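Local coordinates for neurogenic locus protein delta (Drosophila melanogaster, PDB 7ALK), which acts as a ligand for the Notch receptor and is required for correct separation of neural and epidermal cell lineages, at residues Arg22-Glu27 with Gly37-Arg42; Cys171-Arg176 with Thr190-Cys195. All coordinates share one frame; numbering follows the deposited sequence.

Interaction 1 of 2, residues Arg22-Glu27 with Gly37-Arg42; sequences RCCSGE and GSCKTR. With NAG (2-acetamido-2-deoxy-beta-D-glucopyranose), chain B.
Gly37 meets Ser25 through its CA, which lies 3.5 Å from Ser25 OG; with phi at 133° its backbone suits glycine, and a CB there would point at the serine. Ser38 touches with its carbonyl, Ser38 O lying 4.1 Å from Cys24 CB. At Cys39 the contact becomes covalent: Cys39 SG and Cys24 SG are bonded at 2.0 Å, with a C-S-S-C torsion of -92°, close to the preferred perpendicular. Both cysteines are buried, and their side chains also touch His112. Thr41 OG1 donates a hydrogen bond to Cys39 O (3.0 Å), the donor well above the carbonyl plane. Arg42 takes no part in joining the segments: its guanidinium lies beneath the acetamido methyl of the Asn115 glycan, NAG C8 standing 3.4 Å above the centre of the plane, while NH1 forms a salt bridge with Asp113 and NE a hydrogen bond with Thr67 O. An alanine here would probably leave Asp113 without this charge partner, Thr67 O without the NE donor and the sugar methyl without its flat support. With little else crossing, the disulfide is the chief constraint, fixing the long loop after strand 3-12 to the residue just ahead of strand 40-48 in the C2 domain.

Interaction 2 of 2, residues Cys171-Arg176 with Thr190-Cys195; sequences CAKFCR and TGEIIC
Lys173 and Glu192 form the ionic part of this contact, Lys173 NZ standing 2.9 Å from Glu192 OE2. The side chains cross at about a right angle. The carboxylate is met through one oxygen, Glu192 OE1 being 4.1 Å from Lys173 NZ. Lys173 CG is anti to the backbone N (chi1 -176°), and the chain bends at chi2 and again at chi4 (-59°), the last bend bringing NZ to Glu192. Both residues are exposed, so the pair probably adds less than a buried one would.

Van der Waals contacts do the rest. The aliphatic root of the lysine runs past the backbone turn, with Lys173 CG 3.5 Å from Thr190 O. Deeper in, Cys175 SG sits 3.3 Å from Gly191 O, and its contact with Ile193 is looser, Cys175 SG to Ile193 CG1 being 4.2 Å. Gly191 is buried with a phi of 110°, and a CB on it would run into the CG of Lys173.

Covalently, Cys175 is bonded to Cys187 and Cys195 to Cys204, two of the cross-links that hold this helix-free DSL domain. Strand 173-174 pairs with strand 166-167 on one side, while strand 193-195 is the outer member of the sheet formed with 183-187 and 178-180; the contact joins these two small sheets.

How the interactions relate
From the N terminus, the chain runs through strand 3-12 into a long loop, and interaction 1 closes the later part of that loop just ahead of strand 40-48, near one end of the C2 domain. The rest of the C2 strands follow before the chain enters the DSL region, where interaction 2 closes a second loop that contains strands 178-180 and 183-187. The two are in series, neither nested nor crossed. Their centres are 51 Å apart and their nearest atoms about 29 Å, on opposite sides of the chain's centre, so each acts locally: interaction 1 ties the loop joining the two C2 sheets to the four-stranded one, interaction 2 ties two small sheets together.

Interaction 1 of 2, residues Arg22-Glu27 with Gly37-Arg42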
loop_
_atom_site.group_PDB
_atom_site.type_symbol
_atom_site.label_atom_id
_atom_site.label_comp_id
_atom_site.label_asym_id
_atom_site.label_seq_id
_atom_site.Cartn_x
_atom_site.Cartn_y
_atom_site.Cartn_z
ATOM N N ARG A 22 -9.804 2.530 33.354
ATOM C CA ARG A 22 -11.236 2.730 33.518
ATOM C C ARG A 22 -11.968 2.238 32.264
ATOM O O ARG A 22 -11.366 1.712 31.326
ATOM C CB ARG A 22 -11.522 4.203 33.816
ATOM C CG ARG A 22 -12.919 4.501 34.365
ATOM C CD ARG A 22 -13.050 5.940 34.837
ATOM N NE ARG A 22 -14.345 6.508 34.483
ATOM C CZ ARG A 22 -15.221 6.977 35.360
ATOM N NH1 ARG A 22 -14.977 6.960 36.661
ATOM N NH2 ARG A 22 -16.375 7.476 34.923
ATOM N N CYS A 23 -13.286 2.393 32.250
ATOM C CA CYS A 23 -14.103 1.960 31.129
ATOM C C CYS A 23 -14.522 3.151 30.277
ATOM O O CYS A 23 -14.668 4.272 30.769
ATOM C CB CYS A 23 -15.335 1.202 31.616
ATOM S SG CYS A 23 -14.949 -0.434 32.257
ATOM N N CYS A 24 -14.719 2.886 28.983
ATOM C CA CYS A 24 -15.060 3.951 28.046
ATOM C C CYS A 24 -16.427 4.548 28.355
ATOM O O CYS A 24 -16.617 5.767 28.252
ATOM C CB CYS A 24 -15.018 3.414 26.617
ATOM S SG CYS A 24 -13.734 2.171 26.336
ATOM N N SER A 25 -17.391 3.710 28.736
ATOM C CA SER A 25 -18.722 4.212 29.057
ATOM C C SER A 25 -18.763 4.871 30.429
ATOM O O SER A 25 -19.618 5.730 30.672
ATOM C CB SER A 25 -19.742 3.078 28.980
ATOM O OG SER A 25 -21.068 3.580 28.956
ATOM N N GLY A 26 -17.864 4.484 31.329
ATOM C CA GLY A 26 -17.726 5.144 32.609
ATOM C C GLY A 26 -18.639 4.655 33.711
ATOM O O GLY A 26 -18.742 5.327 34.744
ATOM N N GLU A 27 -19.301 3.513 33.535
ATOM C CA GLU A 27 -20.190 2.977 34.560
ATOM C C GLU A 27 -20.091 1.461 34.569
ATOM O O GLU A 27 -20.359 0.813 33.553
ATOM C CB GLU A 27 -21.639 3.417 34.325
ATOM C CG GLU A 27 -22.591 3.012 35.442
ATOM C CD GLU A 27 -24.039 3.317 35.117
ATOM O OE1 GLU A 27 -24.344 3.569 33.933
ATOM O OE2 GLU A 27 -24.874 3.304 36.047
ATOM N N GLY A 37 -21.818 -0.589 28.560
ATOM C CA GLY A 37 -21.860 0.468 27.567
ATOM C C GLY A 37 -20.976 0.250 26.356
ATOM O O GLY A 37 -21.177 0.887 25.317
ATOM N N SER A 38 -19.985 -0.637 26.485
ATOM C CA SER A 38 -19.048 -0.971 25.414
ATOM C C SER A 38 -18.215 0.232 24.980
ATOM O O SER A 38 -18.420 1.352 25.459
ATOM C CB SER A 38 -19.788 -1.564 24.211
ATOM O OG SER A 38 -20.489 -0.563 23.493
ATOM N N CYS A 39 -17.269 0.006 24.070
ATOM C CA CYS A 39 -16.295 1.015 23.661
ATOM C C CYS A 39 -16.417 1.249 22.161
ATOM O O CYS A 39 -15.974 0.419 21.361
ATOM C CB CYS A 39 -14.879 0.574 24.031
ATOM S SG CYS A 39 -13.725 1.925 24.323
ATOM N N LYS A 40 -17.006 2.382 21.781
ATOM C CA LYS A 40 -17.191 2.727 20.374
ATOM C C LYS A 40 -15.852 3.190 19.808
ATOM O O LYS A 40 -15.410 4.313 20.077
ATOM C CB LYS A 40 -18.265 3.800 20.233
ATOM C CG LYS A 40 -19.502 3.524 21.076
ATOM C CD LYS A 40 -20.781 3.978 20.390
ATOM C CE LYS A 40 -21.104 3.104 19.192
ATOM N NZ LYS A 40 -22.365 3.514 18.518
ATOM N N THR A 41 -15.215 2.335 19.012
ATOM C CA THR A 41 -13.805 2.481 18.668
ATOM C C THR A 41 -13.632 3.107 17.288
ATOM O O THR A 41 -14.159 2.593 16.295
ATOM C CB THR A 41 -13.102 1.124 18.716
ATOM O OG1 THR A 41 -13.294 0.531 20.007
ATOM C CG2 THR A 41 -11.613 1.285 18.449
ATOM N N ARG A 42 -12.884 4.208 17.233
ATOM C CA ARG A 42 -12.349 4.768 16.002
ATOM C C ARG A 42 -10.841 4.539 15.972
ATOM O O ARG A 42 -10.257 3.967 16.897
ATOM C CB ARG A 42 -12.666 6.261 15.882
ATOM C CG ARG A 42 -14.128 6.612 16.031
ATOM C CD ARG A 42 -14.333 8.119 16.097
ATOM N NE ARG A 42 -14.044 8.782 14.830
ATOM C CZ ARG A 42 -14.175 10.085 14.623
ATOM N NH1 ARG A 42 -14.564 10.904 15.588
ATOM N NH2 ARG A 42 -13.918 10.579 13.415
HETATM C C1 NAG B . -21.877 8.582 14.165
HETATM C C2 NAG B . -20.921 7.950 13.169
HETATM C C3 NAG B . -21.230 8.451 11.765
HETATM C C4 NAG B . -22.691 8.186 11.415
HETATM C C5 NAG B . -23.639 8.671 12.515
HETATM C C6 NAG B . -25.038 8.130 12.338
HETATM C C7 NAG B . -18.918 9.371 13.501
HETATM C C8 NAG B . -17.469 9.370 13.883
HETATM N N2 NAG B . -19.525 8.176 13.513
HETATM O O3 NAG B . -20.362 7.795 10.847
HETATM O O4 NAG B . -23.045 8.877 10.221
HETATM O O5 NAG B . -23.212 8.243 13.819
HETATM O O6 NAG B . -25.061 6.716 12.487
HETATM O O7 NAG B . -19.508 10.407 13.206
#

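Interaction 2 of 2, residues Cys171-Arg176 with Thr190-Cys195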
loop_
_atom_site.group_PDB
_atom_site.type_symbol
_atom_site.label_atom_id
_atom_site.label_comp_id
_atom_site.label_asym_id
_atom_site.label_seq_id
_atom_site.Cartn_x
_atom_site.Cartn_y
_atom_site.Cartn_z
ATOM N N CYS A 171 10.494 2.821 -6.412
ATOM C CA CYS A 171 9.287 3.017 -7.215
ATOM C C CYS A 171 9.350 4.341 -7.973
ATOM O O CYS A 171 8.443 5.174 -7.903
ATOM C CB CYS A 171 8.025 2.932 -6.353
ATOM S SG CYS A 171 7.904 1.454 -5.313
ATOM N N ALA A 172 10.443 4.536 -8.705
ATOM C CA ALA A 172 10.664 5.766 -9.453
ATOM C C ALA A 172 10.868 5.556 -10.945
ATOM O O ALA A 172 10.540 6.454 -11.725
ATOM C CB ALA A 172 11.879 6.522 -8.891
ATOM N N LYS A 173 11.392 4.407 -11.364
ATOM C CA LYS A 173 11.667 4.160 -12.774
ATOM C C LYS A 173 10.393 3.703 -13.473
ATOM O O LYS A 173 9.826 2.662 -13.125
ATOM C CB LYS A 173 12.771 3.115 -12.924
ATOM C CG LYS A 173 13.192 2.862 -14.362
ATOM C CD LYS A 173 13.576 4.158 -15.057
ATOM C CE LYS A 173 13.986 3.913 -16.500
ATOM N NZ LYS A 173 15.142 2.979 -16.594
ATOM N N PHE A 174 9.947 4.477 -14.460
ATOM C CA PHE A 174 8.721 4.174 -15.185
ATOM C C PHE A 174 9.005 3.227 -16.344
ATOM O O PHE A 174 10.043 3.325 -17.006
ATOM C CB PHE A 174 8.072 5.459 -15.705
ATOM C CG PHE A 174 6.866 5.223 -16.574
ATOM C CD1 PHE A 174 5.615 5.042 -16.009
ATOM C CD2 PHE A 174 6.982 5.193 -17.955
ATOM C CE1 PHE A 174 4.503 4.827 -16.804
ATOM C CE2 PHE A 174 5.873 4.979 -18.753
ATOM C CZ PHE A 174 4.634 4.795 -18.177
ATOM N N CYS A 175 8.066 2.312 -16.587
ATOM C CA CYS A 175 8.183 1.352 -17.678
ATOM C C CYS A 175 6.810 0.762 -17.957
ATOM O O CYS A 175 6.151 0.266 -17.039
ATOM C CB CYS A 175 9.180 0.239 -17.336
ATOM S SG CYS A 175 9.720 -0.743 -18.754
ATOM N N ARG A 176 6.383 0.816 -19.217
ATOM C CA ARG A 176 5.133 0.201 -19.632
ATOM C C ARG A 176 5.413 -0.752 -20.787
ATOM O O ARG A 176 6.067 -0.359 -21.770
ATOM C CB ARG A 176 4.093 1.247 -20.054
ATOM C CG ARG A 176 2.698 0.666 -20.246
ATOM C CD ARG A 176 1.767 1.606 -21.001
ATOM N NE ARG A 176 1.561 2.876 -20.315
ATOM C CZ ARG A 176 2.189 4.005 -20.621
ATOM N NH1 ARG A 176 3.088 4.054 -21.589
ATOM N NH2 ARG A 176 1.903 5.110 -19.940
ATOM N N THR A 190 13.967 -3.944 -12.669
ATOM C CA THR A 190 14.378 -2.581 -12.363
ATOM C C THR A 190 13.757 -1.547 -13.294
ATOM O O THR A 190 13.901 -0.345 -13.041
ATOM C CB THR A 190 15.906 -2.461 -12.412
ATOM O OG1 THR A 190 16.383 -2.881 -13.697
ATOM C CG2 THR A 190 16.542 -3.324 -11.332
ATOM N N GLY A 191 13.081 -1.975 -14.350
ATOM C CA GLY A 191 12.383 -1.079 -15.242
ATOM C C GLY A 191 12.974 -0.907 -16.632
ATOM O O GLY A 191 12.629 0.072 -17.308
ATOM N N GLU A 192 13.839 -1.816 -17.077
ATOM C CA GLU A 192 14.465 -1.705 -18.387
ATOM C C GLU A 192 13.614 -2.378 -19.452
ATOM O O GLU A 192 12.972 -3.403 -19.201
ATOM C CB GLU A 192 15.866 -2.317 -18.369
ATOM C CG GLU A 192 16.853 -1.560 -17.496
ATOM C CD GLU A 192 16.952 -0.093 -17.872
ATOM O OE1 GLU A 192 16.949 0.215 -19.084
ATOM O OE2 GLU A 192 17.024 0.753 -16.955
ATOM N N ILE A 193 13.618 -1.795 -20.649
ATOM C CA ILE A 193 12.828 -2.298 -21.765
ATOM C C ILE A 193 13.469 -3.565 -22.316
ATOM O O ILE A 193 14.439 -3.504 -23.080
ATOM C CB ILE A 193 12.678 -1.226 -22.861
ATOM C CG1 ILE A 193 11.880 -0.032 -22.333
ATOM C CG2 ILE A 193 12.005 -1.801 -24.095
ATOM C CD1 ILE A 193 11.717 1.085 -23.342
ATOM N N ILE A 194 12.944 -4.719 -21.917
ATOM C CA ILE A 194 13.349 -5.996 -22.491
ATOM C C ILE A 194 12.401 -6.306 -23.641
ATOM O O ILE A 194 11.180 -6.348 -23.459
ATOM C CB ILE A 194 13.334 -7.116 -21.440
ATOM C CG1 ILE A 194 14.286 -6.778 -20.291
ATOM C CG2 ILE A 194 13.712 -8.446 -22.077
ATOM C CD1 ILE A 194 15.726 -6.592 -20.725
ATOM N N CYS A 195 12.961 -6.518 -24.824
ATOM C CA CYS A 195 12.171 -6.587 -26.040
ATOM C C CYS A 195 11.789 -8.020 -26.378
ATOM O O CYS A 195 12.464 -8.977 -25.988
ATOM C CB CYS A 195 12.940 -5.968 -27.202
ATOM S SG CYS A 195 13.388 -4.257 -26.907
#